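Local coordinates for uncharacterized protein MJ0327 (Methanocaldococcus jannaschii DSM 2661, PDB 2QTD) that is of unknown function but, as a member of the dinitrogenase iron-molybdenum cofactor family with a ribonuclease H-like fold, may bind or handle an iron-molybdenum cofactor, at residues Lys6-Met11 with Lys50-Glu55; Val57-Cys62 with Ser92-Gly97. One frame throughout, in Å; residues are numbered along the deposited sequence.

Contact 1: residues Lys6-Met11 with Lys50-Glu55. With PG4 (tetraethylene glycol), chain D.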
ATOM      1  N   LYS A   6      -2.027  -0.780   9.623  1.00 23.59           N
ATOM      2  CA  LYS A   6      -0.843  -1.148   8.872  1.00 20.81           C
ATOM      3  C   LYS A   6      -1.204  -0.986   7.372  1.00 16.07           C
ATOM      4  O   LYS A   6      -2.230  -1.487   6.935  1.00 18.40           O
ATOM      5  CB  LYS A   6      -0.461  -2.605   9.178  1.00 18.40           C
ATOM      6  CG  LYS A   6       0.798  -3.090   8.521  1.00 26.49           C
ATOM      7  CD  LYS A   6       1.057  -4.586   8.717  1.00 25.62           C
ATOM      8  CE  LYS A   6       1.187  -4.993  10.162  1.00 31.31           C
ATOM      9  NZ  LYS A   6       1.821  -6.352  10.322  1.00 26.17           N
ATOM     10  N   VAL A   7      -0.361  -0.254   6.643  1.00 15.73           N
ATOM     11  CA  VAL A   7      -0.633   0.071   5.234  1.00 17.37           C
ATOM     12  C   VAL A   7       0.556  -0.364   4.401  1.00 17.00           C
ATOM     13  O   VAL A   7       1.714  -0.068   4.736  1.00 16.41           O
ATOM     14  CB  VAL A   7      -0.892   1.569   5.019  1.00 17.55           C
ATOM     15  CG1 VAL A   7      -1.270   1.841   3.541  1.00 18.36           C
ATOM     16  CG2 VAL A   7      -1.982   2.114   6.030  1.00 16.84           C
ATOM     17  N   ALA A   8       0.279  -1.102   3.349  1.00 16.86           N
ATOM     18  CA  ALA A   8       1.341  -1.436   2.335  1.00 17.93           C
ATOM     19  C   ALA A   8       1.308  -0.493   1.108  1.00 21.57           C
ATOM     20  O   ALA A   8       0.270  -0.291   0.488  1.00 21.13           O
ATOM     21  CB  ALA A   8       1.236  -2.908   1.929  1.00 20.31           C
ATOM     22  N   ILE A   9       2.459   0.060   0.774  1.00 20.88           N
ATOM     23  CA  ILE A   9       2.613   0.999  -0.370  1.00 20.13           C
ATOM     24  C   ILE A   9       3.549   0.422  -1.395  1.00 19.61           C
ATOM     25  O   ILE A   9       4.700   0.056  -1.073  1.00 20.49           O
ATOM     26  CB  ILE A   9       3.123   2.382   0.091  1.00 22.88           C
ATOM     27  CG1 ILE A   9       2.305   2.826   1.317  1.00 23.84           C
ATOM     28  CG2 ILE A   9       3.112   3.376  -1.128  1.00 22.41           C
ATOM     29  CD1 ILE A   9       2.612   4.138   1.901  1.00 25.89           C
ATOM     30  N   SER A  10       3.111   0.413  -2.659  1.00 17.48           N
ATOM     31  CA  SER A  10       3.932  -0.145  -3.740  1.00 17.02           C
ATOM     32  C   SER A  10       4.979   0.900  -4.148  1.00 18.64           C
ATOM     33  O   SER A  10       4.640   1.957  -4.652  1.00 19.78           O
ATOM     34  CB  SER A  10       3.002  -0.490  -4.879  1.00 19.44           C
ATOM     35  OG  SER A  10       2.331   0.659  -5.356  1.00 20.59           O
HETATM   36  N   MSE A  11       6.253   0.579  -3.914  1.00 18.88           N
HETATM   37  CA  MSE A  11       7.358   1.540  -4.068  1.00 20.34           C
HETATM   38  C   MSE A  11       8.407   1.174  -5.125  1.00 21.92           C
HETATM   39  O   MSE A  11       8.841   0.027  -5.262  1.00 19.52           O
HETATM   40  CB  MSE A  11       8.090   1.747  -2.727  1.00 21.98           C
HETATM   41  CG  MSE A  11       7.242   2.409  -1.640  1.00 20.97           C
HETATM   42 SE   MSE A  11       6.789   4.242  -2.129  0.75 21.34          SE
HETATM   43  CE  MSE A  11       8.584   5.079  -2.420  1.00 18.21           C
ATOM     44  N   LYS A  50       4.603 -13.686  -1.071  1.00 32.93           N
ATOM     45  CA  LYS A  50       4.040 -14.470   0.046  1.00 31.25           C
ATOM     46  C   LYS A  50       4.014 -13.674   1.357  1.00 29.63           C
ATOM     47  O   LYS A  50       3.019 -13.698   2.097  1.00 29.23           O
ATOM     48  CB  LYS A  50       4.832 -15.770   0.239  1.00 30.06           C
ATOM     49  CG  LYS A  50       4.745 -16.745  -0.946  1.00 31.58           C
ATOM     50  CD  LYS A  50       5.649 -17.971  -0.736  1.00 34.26           C
ATOM     51  CE  LYS A  50       5.229 -19.155  -1.634  1.00 40.87           C
ATOM     52  N   SER A  51       5.112 -12.960   1.617  1.00 27.45           N
ATOM     53  CA  SER A  51       5.301 -12.184   2.859  0.50 26.21           C
ATOM     54  C   SER A  51       4.298 -11.075   3.060  1.00 26.23           C
ATOM     55  O   SER A  51       3.865 -10.815   4.177  1.00 24.48           O
ATOM     56  CB  SER A  51       6.694 -11.562   2.895  0.50 25.40           C
ATOM     57  OG  SER A  51       7.675 -12.562   3.002  0.50 25.03           O
ATOM     58  N   ILE A  52       3.948 -10.404   1.972  1.00 28.35           N
ATOM     59  CA  ILE A  52       3.004  -9.307   2.032  0.50 29.17           C
ATOM     60  C   ILE A  52       1.636  -9.832   2.519  1.00 28.00           C
ATOM     61  O   ILE A  52       0.938  -9.177   3.300  1.00 28.94           O
ATOM     62  CB  ILE A  52       2.970  -8.560   0.653  0.50 29.84           C
ATOM     63  CG1 ILE A  52       2.372  -7.167   0.777  0.50 31.65           C
ATOM     64  CG2 ILE A  52       2.258  -9.406  -0.440  0.50 31.58           C
ATOM     65  CD1 ILE A  52       2.200  -6.510  -0.569  0.50 30.34           C
ATOM     66  N   VAL A  53       1.268 -11.042   2.117  1.00 27.40           N
ATOM     67  CA  VAL A  53       0.035 -11.637   2.603  1.00 25.40           C
ATOM     68  C   VAL A  53       0.111 -11.913   4.118  1.00 25.51           C
ATOM     69  O   VAL A  53      -0.856 -11.671   4.838  1.00 25.90           O
ATOM     70  CB  VAL A  53      -0.335 -12.955   1.807  1.00 24.01           C
ATOM     71  CG1 VAL A  53      -1.570 -13.634   2.396  1.00 26.00           C
ATOM     72  CG2 VAL A  53      -0.553 -12.628   0.361  1.00 27.94           C
ATOM     73  N   LYS A  54       1.258 -12.413   4.587  1.00 26.00           N
ATOM     74  CA  LYS A  54       1.464 -12.733   6.008  1.00 26.32           C
ATOM     75  C   LYS A  54       1.432 -11.504   6.959  1.00 23.65           C
ATOM     76  O   LYS A  54       1.149 -11.635   8.159  1.00 22.25           O
ATOM     77  CB  LYS A  54       2.791 -13.488   6.199  1.00 25.31           C
ATOM     78  CG  LYS A  54       2.844 -14.890   5.569  1.00 34.74           C
ATOM     79  CD  LYS A  54       4.152 -15.589   5.954  1.00 33.10           C
ATOM     80  N   GLU A  55       1.738 -10.322   6.428  1.00 23.32           N
ATOM     81  CA  GLU A  55       1.701  -9.061   7.202  1.00 22.59           C
ATOM     82  C   GLU A  55       0.325  -8.673   7.710  1.00 21.15           C
ATOM     83  O   GLU A  55       0.210  -7.960   8.704  1.00 23.07           O
ATOM     84  CB  GLU A  55       2.239  -7.896   6.315  1.00 23.12           C
ATOM     85  CG  GLU A  55       3.731  -7.873   6.101  1.00 33.83           C
ATOM     86  CD  GLU A  55       4.503  -7.611   7.403  1.00 30.42           C
ATOM     87  OE1 GLU A  55       4.072  -6.762   8.256  1.00 33.00           O
ATOM     88  OE2 GLU A  55       5.524  -8.283   7.567  1.00 25.01           O
TER
HETATM   89  C4  PG4 D 107       0.739  -6.106  14.050  1.00 58.68           C
HETATM   90  O3  PG4 D 107       2.084  -6.068  13.563  1.00 58.55           O
HETATM   91  C5  PG4 D 107       2.778  -7.297  13.801  1.00 57.12           C
HETATM   92  C6  PG4 D 107       4.026  -7.362  12.918  1.00 57.47           C
HETATM   93  O4  PG4 D 107       4.282  -8.695  12.461  1.00 56.14           O
HETATM   94  C7  PG4 D 107       3.537  -9.128  11.325  1.00 59.04           C
HETATM   95  C8  PG4 D 107       4.197 -10.390  10.805  1.00 59.91           C
HETATM   96  O5  PG4 D 107       5.497 -10.008  10.352  1.00 63.74           O

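Contact 2: residues Val57-Cys62 with Ser92-Gly97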
ATOM      1  N   VAL A  57      -2.057  -6.692   6.445  1.00 23.74           N
ATOM      2  CA  VAL A  57      -2.182  -5.231   6.386  1.00 19.71           C
ATOM      3  C   VAL A  57      -3.674  -4.862   6.382  1.00 20.07           C
ATOM      4  O   VAL A  57      -4.551  -5.695   6.073  1.00 19.04           O
ATOM      5  CB  VAL A  57      -1.389  -4.572   5.197  1.00 21.74           C
ATOM      6  CG1 VAL A  57       0.106  -4.973   5.247  1.00 21.11           C
ATOM      7  CG2 VAL A  57      -2.034  -4.880   3.818  1.00 21.55           C
ATOM      8  N   ASN A  58      -3.968  -3.650   6.787  1.00 20.06           N
ATOM      9  CA  ASN A  58      -5.334  -3.127   6.736  1.00 22.10           C
ATOM     10  C   ASN A  58      -5.674  -2.536   5.352  1.00 18.77           C
ATOM     11  O   ASN A  58      -6.849  -2.480   4.971  1.00 22.81           O
ATOM     12  CB  ASN A  58      -5.569  -2.074   7.828  1.00 22.74           C
ATOM     13  CG  ASN A  58      -5.312  -2.595   9.235  1.00 22.24           C
ATOM     14  OD1 ASN A  58      -4.216  -2.450   9.782  1.00 24.19           O
ATOM     15  ND2 ASN A  58      -6.327  -3.234   9.821  1.00 31.67           N
ATOM     16  N   ALA A  59      -4.687  -2.062   4.616  1.00 18.82           N
ATOM     17  CA  ALA A  59      -4.922  -1.256   3.427  1.00 20.52           C
ATOM     18  C   ALA A  59      -3.711  -1.332   2.542  1.00 17.65           C
ATOM     19  O   ALA A  59      -2.587  -1.593   3.053  1.00 18.87           O
ATOM     20  CB  ALA A  59      -5.189   0.190   3.837  1.00 17.51           C
ATOM     21  N   ILE A  60      -3.921  -1.127   1.227  1.00 18.09           N
ATOM     22  CA  ILE A  60      -2.864  -0.969   0.234  1.00 18.84           C
ATOM     23  C   ILE A  60      -3.014   0.407  -0.417  1.00 21.35           C
ATOM     24  O   ILE A  60      -4.150   0.816  -0.663  1.00 22.43           O
ATOM     25  CB  ILE A  60      -2.932  -2.103  -0.842  1.00 18.89           C
ATOM     26  CG1 ILE A  60      -2.488  -3.440  -0.277  1.00 20.28           C
ATOM     27  CG2 ILE A  60      -2.069  -1.773  -2.083  1.00 20.56           C
ATOM     28  CD1 ILE A  60      -2.920  -4.710  -1.109  1.00 20.43           C
ATOM     29  N   ILE A  61      -1.898   1.077  -0.723  1.00 21.36           N
ATOM     30  CA  ILE A  61      -1.839   2.301  -1.558  1.00 17.93           C
ATOM     31  C   ILE A  61      -1.024   1.926  -2.769  1.00 18.16           C
ATOM     32  O   ILE A  61       0.094   1.458  -2.642  1.00 19.23           O
ATOM     33  CB  ILE A  61      -1.300   3.508  -0.840  1.00 19.59           C
ATOM     34  CG1 ILE A  61      -2.139   3.847   0.377  1.00 19.34           C
ATOM     35  CG2 ILE A  61      -1.203   4.718  -1.765  1.00 20.36           C
ATOM     36  CD1 ILE A  61      -1.486   4.970   1.233  1.00 21.11           C
ATOM     37  N   CYS A  62      -1.640   2.094  -3.941  1.00 19.12           N
ATOM     38  CA  CYS A  62      -0.988   1.876  -5.225  1.00 19.70           C
ATOM     39  C   CYS A  62      -1.653   2.734  -6.312  1.00 19.61           C
ATOM     40  O   CYS A  62      -2.668   3.341  -6.093  1.00 18.88           O
ATOM     41  CB  CYS A  62      -1.039   0.395  -5.605  1.00 19.97           C
ATOM     42  SG  CYS A  62      -2.740  -0.249  -5.899  1.00 21.76           S
ATOM     43  N   SER A  92       0.057  11.103   4.297  1.00 19.70           N
ATOM     44  CA  SER A  92      -0.734  12.208   4.860  0.50 20.88           C
ATOM     45  C   SER A  92      -2.179  12.229   4.339  1.00 19.21           C
ATOM     46  O   SER A  92      -3.130  12.362   5.126  1.00 21.51           O
ATOM     47  CB  SER A  92      -0.074  13.573   4.591  0.50 20.03           C
ATOM     48  OG  SER A  92       1.232  13.634   5.132  0.50 24.49           O
ATOM     49  N   LEU A  93      -2.345  12.127   3.014  1.00 19.90           N
ATOM     50  CA  LEU A  93      -3.679  12.076   2.389  1.00 20.48           C
ATOM     51  C   LEU A  93      -4.502  10.896   2.906  1.00 17.32           C
ATOM     52  O   LEU A  93      -5.701  11.031   3.162  1.00 21.21           O
ATOM     53  CB  LEU A  93      -3.561  12.040   0.862  1.00 18.73           C
ATOM     54  CG  LEU A  93      -3.095  13.340   0.172  1.00 23.69           C
ATOM     55  CD1 LEU A  93      -2.756  13.055  -1.315  1.00 25.22           C
ATOM     56  CD2 LEU A  93      -4.158  14.427   0.273  1.00 24.70           C
ATOM     57  N   PHE A  94      -3.849   9.752   3.086  1.00 20.36           N
ATOM     58  CA  PHE A  94      -4.485   8.535   3.610  1.00 17.64           C
ATOM     59  C   PHE A  94      -5.063   8.791   5.009  1.00 20.20           C
ATOM     60  O   PHE A  94      -6.236   8.578   5.274  1.00 19.64           O
ATOM     61  CB  PHE A  94      -3.503   7.351   3.618  1.00 20.58           C
ATOM     62  CG  PHE A  94      -4.071   6.106   4.218  1.00 24.61           C
ATOM     63  CD1 PHE A  94      -4.881   5.276   3.478  1.00 23.68           C
ATOM     64  CD2 PHE A  94      -3.890   5.824   5.566  1.00 23.92           C
ATOM     65  CE1 PHE A  94      -5.452   4.141   4.041  1.00 29.66           C
ATOM     66  CE2 PHE A  94      -4.478   4.701   6.140  1.00 27.26           C
ATOM     67  CZ  PHE A  94      -5.237   3.845   5.350  1.00 28.97           C
ATOM     68  N   ILE A  95      -4.203   9.293   5.871  1.00 21.63           N
ATOM     69  CA  ILE A  95      -4.580   9.598   7.275  1.00 22.49           C
ATOM     70  C   ILE A  95      -5.707  10.600   7.336  1.00 24.03           C
ATOM     71  O   ILE A  95      -6.643  10.417   8.116  1.00 25.07           O
ATOM     72  CB  ILE A  95      -3.374  10.088   8.083  1.00 23.65           C
ATOM     73  CG1 ILE A  95      -2.398   8.940   8.270  1.00 19.93           C
ATOM     74  CG2 ILE A  95      -3.822  10.648   9.458  1.00 20.44           C
ATOM     75  CD1 ILE A  95      -1.045   9.289   8.901  1.00 21.79           C
ATOM     76  N   GLU A  96      -5.668  11.597   6.451  1.00 23.19           N
ATOM     77  CA  GLU A  96      -6.708  12.631   6.350  1.00 26.35           C
ATOM     78  C   GLU A  96      -8.062  12.154   5.785  1.00 24.15           C
ATOM     79  O   GLU A  96      -9.058  12.910   5.829  1.00 21.59           O
ATOM     80  CB  GLU A  96      -6.181  13.806   5.503  1.00 26.63           C
ATOM     81  CG  GLU A  96      -5.092  14.621   6.209  1.00 31.18           C
ATOM     82  CD  GLU A  96      -4.310  15.576   5.295  1.00 34.76           C
ATOM     83  OE1 GLU A  96      -4.455  15.540   4.052  1.00 49.11           O
ATOM     84  OE2 GLU A  96      -3.537  16.393   5.843  1.00 55.98           O
ATOM     85  N   GLY A  97      -8.103  10.936   5.241  1.00 22.67           N
ATOM     86  CA  GLY A  97      -9.299  10.390   4.670  1.00 21.62           C
ATOM     87  C   GLY A  97      -9.580  10.848   3.253  1.00 19.37           C
ATOM     88  O   GLY A  97     -10.715  10.694   2.792  1.00 22.31           O
TER

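Contact 1: residues Lys6-Met11 with Lys50-Glu55
I52 in helix 46-54 and E55, farther along the chain, meet A8 and K6 of strand 5-11, the middle strand of the five-stranded mixed sheet in this ribonuclease H-like fold. I52 comes first along the helical segment. In one of its two modelled conformers CD1 lies 4.5 Å from A8 CB, a loose and tentative apolar touch, and F20, F26 and F73 close round the isoleucine. Farther on, E55 N donates to S51 O, and E55 offers K6 two acceptors. K6 has its CG anti to the backbone N (chi1 -177°) and bends at chi3, which carries NZ to E55, where the two side chains cross at about a right angle. NZ forms a salt bridge with E55 OE1 at 3.1 Å, reaching that oxygen from above the carboxylate plane, 37° out of it. E55 OE2 pairs instead with K40 and accepts from O5 of a tetraethylene glycol, probably from the crystallisation liquor, so two lysines share the carboxylate. Replacing K6 with a methionine would probably leave E55 OE1 without its cationic mate. The second grip is on the backbone: K6 NZ lies 2.8 Å from E55 O, in the plane of the carbonyl group at a C=O...N angle of 138°, where a lone pair points.

Contact 2: residues Val57-Cys62 with Ser92-Gly97
F94 reaches from helix 87-95 to strand 59-62 with its side chain spanning two strand residues, A59 and I61, both of which point their CB atoms toward the helix. The ring gets there because CG stands anti to the backbone N (chi1 177°), which extends the side chain from the helix toward the sheet. Its far end meets A59: CZ and CE1 are equally near, and A59 CB to F94 CZ measures 4.0 Å. The root of the same side chain meets I61, whose CD1 lies 3.9 Å from F94 CB and only slightly farther, 4.1 Å, from F94 CD1. Both methyls come in at a slant to the ring, neither over its face nor at its edge, and the packing is wholly apolar. Around the phenylalanine, Y80 makes an edge-to-face ring contact, while I31 adds a further sheet side chain. Just beyond, the helix finishes in a Schellman motif: G97 has positive phi (82°), and its N donates to F94 O at 3.0 Å. F94 is one of the side chains by which helix 87-95 packs on the sheet, a helix-on-sheet contact of this ribonuclease H-like alpha/beta fold.

In the fold
Both contacts join a helical segment to the same sheet, and their strands, 5-11 and 59-62, are parallel neighbours joined by backbone bonds such as I61 N to A8 O (2.8 Å). They lie on opposite sides of the chain's centre, with their own centres about 13 Å apart. Contact 2 is buried throughout and purely apolar. Contact 1 is only partly buried: its hydrophobic touch is inside, whereas its charged pair is partly exposed and meets a bound glycol. The two also connect directly, since V7 packs on F94 of contact 2 and K6 N bonds to N58 OD1. With V7 on F94 of helix 87-95 and A8 on I52 of helix 46-54, adjacent residues of strand 5-11 serve different helices.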